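Local coordinates for adenosylmethionine-8-amino-7-oxononanoate aminotransferase (Methanocaldococcus jannaschii, PDB 6ZHK) that catalyses pyridoxal 5'-phosphate-dependent amino-group transfer as a thermostable D-amino acid transaminase of the class-III aminotransferase family, at the interface of chains A and B. Sequence-based numbering; all coordinates share one arbitrary frame. Chains: chain A/B, Adenosylmethionine-8-amino-7-oxononanoate aminotransferase.

Contact 1 and contact 2 belong to one two-fold symmetric dimer interface, with their C-alpha centres about 32 Å apart, so each has a twin with the chains exchanged. They share no residue or secondary-structure element. Contact 1 joins helix 122-140 and the loop 334-336 of chain A to the loop at 158-159 and the helices 160-165 and 169-172 of chain B. Contact 2 brings the N-terminal helices of chain A, 10-20 and 28-33, against strand 115-119 and helix 317-321 of chain B. The homodimer is thus held both near predicted substrate-binding residues and through its N-terminal segment.

Contact 1: the interface of chains A and B. Residues chain A 131, 334-336; chain B 158-159, 163, 172.
The amine A:Lys131 NZ is gripped by both subunits in this patch of the class-III aminotransferase homodimer interface, where helix 122-140 and loop 334-336 meet the partner's loop 158-159. Across the interface it gives a hydrogen bond of 2.9 Å to B:Asp158 O, the main-chain carbonyl, arriving 17° from the carbonyl plane. Within its own chain it donates to A:His335 ND1, also at 2.9 Å, and lies at the edge of the imidazole in the ring plane. That bond, with B:Asp158 CB over one face, is likely to hold the ring's rotation and would favour placing the imidazole proton on NE2. The lysine chain runs straight from CG beside the backbone N until it bends at chi3 (46°), which turns its end toward chain B. There it meets B:Met163 tip to tip: NZ is 3.4 Å from the sulfur SD, while A:Lys131 CD packs 3.7 Å from B:Met163 CE.

B:Asp158 and A:His335 run antiparallel past one another. B:Asp158 CB sits over one imidazole face, displaced toward the rim, 3.3 Å from A:His335 ND1. The carboxylate beyond it is tilted 55° to the ring. Its two oxygens are held from different chains: B:Asp158 OD2 accepts the main-chain A:Gly336 N on its anti side, well out of the carboxylate plane, whereas OD1 accepts a hydrogen bond from B:His172 NE2 at 2.9 Å. With both oxygens engaged, the carboxylate has little freedom to turn. A:Gly336 is a predicted substrate-binding residue, so this bond may steady the active site, which in this family is built from both subunits. Behind B:His172, the side chain of B:Met163 backs the imidazole, its CG 3.3 Å above the plane and over the ring centre.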
ATOM      1  N   LYS A 131      -0.794   2.400  14.460  1.00 14.02           N
ATOM      2  CA  LYS A 131       0.375   3.132  14.907  1.00 12.65           C
ATOM      3  C   LYS A 131      -0.037   4.420  15.592  1.00 13.99           C
ATOM      4  O   LYS A 131       0.544   4.785  16.605  1.00 13.45           O
ATOM      5  CB  LYS A 131       1.394   3.366  13.798  1.00 14.19           C
ATOM      6  CG  LYS A 131       1.978   2.071  13.208  1.00 12.57           C
ATOM      7  CD  LYS A 131       2.923   2.373  12.068  1.00 12.56           C
ATOM      8  CE  LYS A 131       3.927   3.503  12.353  1.00 13.47           C
ATOM      9  NZ  LYS A 131       4.896   3.635  11.226  1.00 11.16           N
ATOM     10  N   TYR A 334       5.993   9.521  12.295  1.00 12.29           N
ATOM     11  CA  TYR A 334       6.964   9.332  11.236  1.00 14.34           C
ATOM     12  C   TYR A 334       6.458   8.210  10.306  1.00 15.38           C
ATOM     13  O   TYR A 334       7.012   7.118  10.251  1.00 18.04           O
ATOM     14  CB  TYR A 334       8.315   8.946  11.850  1.00 13.99           C
ATOM     15  CG  TYR A 334       9.079  10.057  12.536  1.00 16.63           C
ATOM     16  CD1 TYR A 334       9.676  11.104  11.827  1.00 17.28           C
ATOM     17  CD2 TYR A 334       9.240  10.047  13.909  1.00 17.89           C
ATOM     18  CE1 TYR A 334      10.352  12.143  12.467  1.00 18.59           C
ATOM     19  CE2 TYR A 334       9.886  11.092  14.565  1.00 17.26           C
ATOM     20  CZ  TYR A 334      10.474  12.118  13.845  1.00 18.05           C
ATOM     21  OH  TYR A 334      11.191  13.090  14.505  1.00 19.14           O
ATOM     22  N   HIS A 335       5.441   8.525   9.496  1.00 15.13           N
ATOM     23  CA  HIS A 335       4.824   7.528   8.626  1.00 13.44           C
ATOM     24  C   HIS A 335       4.436   8.292   7.364  1.00 14.21           C
ATOM     25  O   HIS A 335       4.069   9.465   7.411  1.00 11.75           O
ATOM     26  CB  HIS A 335       3.526   6.989   9.265  1.00 12.19           C
ATOM     27  CG  HIS A 335       3.032   5.785   8.563  1.00 12.45           C
ATOM     28  ND1 HIS A 335       3.230   4.530   9.063  1.00 13.59           N
ATOM     29  CD2 HIS A 335       2.407   5.627   7.372  1.00 12.54           C
ATOM     30  CE1 HIS A 335       2.702   3.643   8.236  1.00 12.94           C
ATOM     31  NE2 HIS A 335       2.207   4.301   7.216  1.00 13.39           N
ATOM     32  N   GLY A 336       4.515   7.622   6.233  1.00 14.78           N
ATOM     33  CA  GLY A 336       3.968   8.201   5.013  1.00 15.96           C
ATOM     34  C   GLY A 336       4.756   7.704   3.829  1.00 21.34           C
ATOM     35  O   GLY A 336       5.911   8.077   3.715  1.00 21.45           O
TER
ATOM     36  N   ASP B 158       7.181   1.839   6.373  1.00 11.87           N
ATOM     37  CA  ASP B 158       6.676   2.183   7.688  1.00 12.75           C
ATOM     38  C   ASP B 158       5.547   1.283   8.180  1.00 14.86           C
ATOM     39  O   ASP B 158       5.132   1.494   9.329  1.00 14.86           O
ATOM     40  CB  ASP B 158       6.059   3.614   7.718  1.00 14.79           C
ATOM     41  CG  ASP B 158       7.028   4.652   7.194  1.00 16.28           C
ATOM     42  OD1 ASP B 158       8.211   4.515   7.516  1.00 18.92           O
ATOM     43  OD2 ASP B 158       6.595   5.470   6.363  1.00 16.53           O
ATOM     44  N   THR B 159       5.091   0.264   7.418  1.00 12.96           N
ATOM     45  CA  THR B 159       4.220  -0.730   8.046  1.00 13.34           C
ATOM     46  C   THR B 159       4.993  -1.639   9.029  1.00 14.08           C
ATOM     47  O   THR B 159       6.224  -1.632   9.074  1.00 13.47           O
ATOM     48  CB  THR B 159       3.435  -1.473   6.977  1.00 14.04           C
ATOM     49  OG1 THR B 159       4.396  -1.929   6.007  1.00 15.74           O
ATOM     50  CG2 THR B 159       2.497  -0.518   6.266  1.00 15.32           C
ATOM     51  N   MET B 163       8.931  -2.036   9.219  1.00 11.08           N
ATOM     52  CA  MET B 163       9.632  -1.376  10.311  1.00 11.67           C
ATOM     53  C   MET B 163      10.505  -2.412  11.048  1.00 12.56           C
ATOM     54  O   MET B 163      11.604  -2.067  11.485  1.00 13.91           O
ATOM     55  CB  MET B 163       8.685  -0.765  11.358  1.00 13.46           C
ATOM     56  CG  MET B 163       7.951   0.480  10.867  1.00 13.07           C
ATOM     57  SD  MET B 163       7.074   1.283  12.254  1.00 15.87           S
ATOM     58  CE  MET B 163       5.764   0.105  12.578  1.00 11.91           C
ATOM     59  N   HIS B 172      11.045   4.633  13.941  1.00 16.94           N
ATOM     60  CA  HIS B 172      10.234   3.444  14.230  1.00 15.98           C
ATOM     61  C   HIS B 172      10.475   2.901  15.644  1.00 15.56           C
ATOM     62  O   HIS B 172       9.721   2.049  16.074  1.00 15.93           O
ATOM     63  CB  HIS B 172      10.606   2.345  13.223  1.00 15.40           C
ATOM     64  CG  HIS B 172      10.340   2.744  11.812  1.00 16.63           C
ATOM     65  ND1 HIS B 172      11.128   2.273  10.769  1.00 13.49           N
ATOM     66  CD2 HIS B 172       9.373   3.502  11.277  1.00 14.93           C
ATOM     67  CE1 HIS B 172      10.643   2.771   9.635  1.00 13.76           C
ATOM     68  NE2 HIS B 172       9.557   3.502   9.913  1.00 15.53           N
TER

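Contact 2: the interface of chains A and B. Residues chain A 18-19, 28, 32; chain B 114-115, 320, 324.
B:Tyr320 pushes its phenol into a corner formed by A:Arg32 and A:Met28. Its hydroxyl oxygen OH lies over the centre of one guanidinium face, 3.2 Å from A:Arg32 CZ, with the tyrosine ring turned 53° from the guanidinium plane. A:Met28 crosses the phenol at about a right angle, and its CB also packs 3.9 Å from B:Leu324 CD2. Alongside, B:Lys115 NZ makes a 2.9 Å hydrogen bond to the main-chain A:Glu19 O, nearly in line with the carbonyl. The same amine forms a longer salt bridge, weak as a hydrogen bond, to the carboxylate oxygen A:Glu19 OE2. B:Lys115 also covers a face of its own chain's tyrosine, with CE over the ring centre.

The second shell sets these groups in place. A:Lys18 O receives A:Arg32 NE at 3.2 Å in the guanidinium plane, and, stretched out through chi2 (156°), the arginine chain brings its guanidinium face under the phenol oxygen. Replacing the arginine with an alanine would probably leave the B:Tyr320 hydroxyl without the flat surface it rests on and A:Lys18 O without its NE partner. Water 1 joins the two sides, 2.7 Å from B:Tyr320 OH and also bonded to A:Lys18 O; water 2 links A:Glu19 OE2 with the main-chain B:Thr114 O.

Both chain A carbonyls belong to the last turn of helix 10-20, whose negative end would suit the lysine's amine. This turn and helix 28-33 thus lean against chain B where strand 115-119 begins and helix 317-321 ends.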
ATOM      1  N   LYS A  18       0.333 -17.172 -16.927  1.00 20.44           N
ATOM      2  CA  LYS A  18       0.634 -18.312 -16.080  1.00 21.84           C
ATOM      3  C   LYS A  18       2.132 -18.373 -15.826  1.00 19.67           C
ATOM      4  O   LYS A  18       2.564 -18.937 -14.841  1.00 25.66           O
ATOM      5  CB  LYS A  18       0.121 -19.588 -16.779  1.00 22.00           C
ATOM      6  CG  LYS A  18      -1.402 -19.742 -16.765  1.00 20.48           C
ATOM      7  CD  LYS A  18      -1.924 -20.782 -17.808  1.00 20.57           C
ATOM      8  CE  LYS A  18      -3.435 -20.884 -17.724  1.00 23.75           C
ATOM      9  NZ  LYS A  18      -3.994 -22.055 -18.474  1.00 25.81           N
ATOM     10  N   GLU A  19       2.949 -17.933 -16.780  1.00 20.00           N
ATOM     11  CA  GLU A  19       4.392 -18.076 -16.654  1.00 20.14           C
ATOM     12  C   GLU A  19       4.990 -17.039 -15.694  1.00 19.46           C
ATOM     13  O   GLU A  19       5.958 -17.348 -14.989  1.00 18.43           O
ATOM     14  CB  GLU A  19       5.077 -17.965 -18.021  1.00 21.85           C
ATOM     15  CG  GLU A  19       6.593 -18.009 -18.029  1.00 26.73           C
ATOM     16  CD  GLU A  19       7.206 -19.194 -17.304  1.00 35.84           C
ATOM     17  OE1 GLU A  19       6.658 -20.301 -17.473  1.00 38.47           O
ATOM     18  OE2 GLU A  19       8.191 -19.005 -16.533  1.00 32.51           O
ATOM     19  N   MET A  28      -1.288 -21.438  -7.596  1.00 14.88           N
ATOM     20  CA  MET A  28      -0.859 -21.222  -8.968  1.00 15.62           C
ATOM     21  C   MET A  28      -0.838 -22.558  -9.731  1.00 16.78           C
ATOM     22  O   MET A  28      -0.963 -22.565 -10.950  1.00 15.31           O
ATOM     23  CB  MET A  28       0.531 -20.588  -8.980  1.00 16.35           C
ATOM     24  CG  MET A  28       0.506 -19.040  -8.632  1.00 14.97           C
ATOM     25  SD  MET A  28      -0.737 -18.109  -9.630  1.00 17.10           S
ATOM     26  CE  MET A  28       0.098 -18.256 -11.212  1.00 17.95           C
ATOM     27  N   ARG A  32      -2.736 -22.493 -13.244  1.00 17.90           N
ATOM     28  CA  ARG A  32      -2.035 -22.817 -14.471  1.00 21.44           C
ATOM     29  C   ARG A  32      -2.718 -23.936 -15.261  1.00 25.67           C
ATOM     30  O   ARG A  32      -2.465 -24.049 -16.459  1.00 25.92           O
ATOM     31  CB  ARG A  32      -0.611 -23.272 -14.195  1.00 22.98           C
ATOM     32  CG  ARG A  32       0.302 -22.099 -13.893  1.00 28.04           C
ATOM     33  CD  ARG A  32       1.405 -22.737 -13.080  1.00 29.01           C
ATOM     34  NE  ARG A  32       2.507 -21.873 -13.451  1.00 36.43           N
ATOM     35  CZ  ARG A  32       3.777 -22.083 -13.159  1.00 30.61           C
ATOM     36  NH1 ARG A  32       4.150 -23.198 -12.540  1.00 33.62           N
ATOM     37  NH2 ARG A  32       4.653 -21.179 -13.540  1.00 26.64           N
TER
ATOM     38  N   THR B 114      12.185 -14.515 -12.175  1.00 16.39           N
ATOM     39  CA  THR B 114      11.316 -15.078 -13.180  1.00 17.06           C
ATOM     40  C   THR B 114       9.847 -14.956 -12.784  1.00 17.39           C
ATOM     41  O   THR B 114       8.996 -15.359 -13.577  1.00 17.80           O
ATOM     42  CB  THR B 114      11.605 -16.588 -13.426  1.00 17.56           C
ATOM     43  OG1 THR B 114      11.634 -17.229 -12.148  1.00 20.67           O
ATOM     44  CG2 THR B 114      12.973 -16.806 -14.036  1.00 20.08           C
ATOM     45  N   LYS B 115       9.553 -14.471 -11.584  1.00 14.05           N
ATOM     46  CA  LYS B 115       8.140 -14.383 -11.189  1.00 14.14           C
ATOM     47  C   LYS B 115       7.850 -12.999 -10.613  1.00 14.86           C
ATOM     48  O   LYS B 115       8.720 -12.440  -9.954  1.00 15.49           O
ATOM     49  CB  LYS B 115       7.810 -15.434 -10.121  1.00 12.82           C
ATOM     50  CG  LYS B 115       7.859 -16.867 -10.666  1.00 13.31           C
ATOM     51  CD  LYS B 115       6.750 -17.114 -11.686  1.00 15.53           C
ATOM     52  CE  LYS B 115       6.691 -18.541 -12.207  1.00 16.74           C
ATOM     53  NZ  LYS B 115       7.778 -18.731 -13.179  1.00 15.04           N
ATOM     54  N   TYR B 320       8.941 -19.627  -5.571  1.00 15.39           N
ATOM     55  CA  TYR B 320       7.576 -19.749  -6.049  1.00 14.74           C
ATOM     56  C   TYR B 320       7.126 -21.223  -5.954  1.00 16.19           C
ATOM     57  O   TYR B 320       5.977 -21.528  -5.646  1.00 15.58           O
ATOM     58  CB  TYR B 320       7.587 -19.262  -7.521  1.00 16.87           C
ATOM     59  CG  TYR B 320       6.359 -19.515  -8.389  1.00 18.78           C
ATOM     60  CD1 TYR B 320       6.126 -20.748  -9.004  1.00 19.13           C
ATOM     61  CD2 TYR B 320       5.434 -18.496  -8.605  1.00 17.66           C
ATOM     62  CE1 TYR B 320       5.034 -20.930  -9.850  1.00 19.19           C
ATOM     63  CE2 TYR B 320       4.324 -18.656  -9.426  1.00 18.13           C
ATOM     64  CZ  TYR B 320       4.129 -19.883 -10.053  1.00 21.64           C
ATOM     65  OH  TYR B 320       3.040 -20.003 -10.887  1.00 21.02           O
ATOM     66  N   LEU B 324       3.314 -24.249  -4.609  1.00 17.79           N
ATOM     67  CA  LEU B 324       2.498 -25.083  -5.496  1.00 18.52           C
ATOM     68  C   LEU B 324       1.935 -26.320  -4.802  1.00 21.88           C
ATOM     69  O   LEU B 324       2.642 -26.969  -4.032  1.00 23.84           O
ATOM     70  CB  LEU B 324       3.419 -25.540  -6.639  1.00 21.47           C
ATOM     71  CG  LEU B 324       3.876 -24.416  -7.560  1.00 20.29           C
ATOM     72  CD1 LEU B 324       4.851 -24.932  -8.623  1.00 19.25           C
ATOM     73  CD2 LEU B 324       2.681 -23.722  -8.204  1.00 22.28           C
TER
HETATM   74  O   HOH W   1       3.097 -17.805 -12.472  1.00 17.24           O
HETATM   75  O   HOH W   2       9.303 -16.556 -16.043  1.00 28.38           O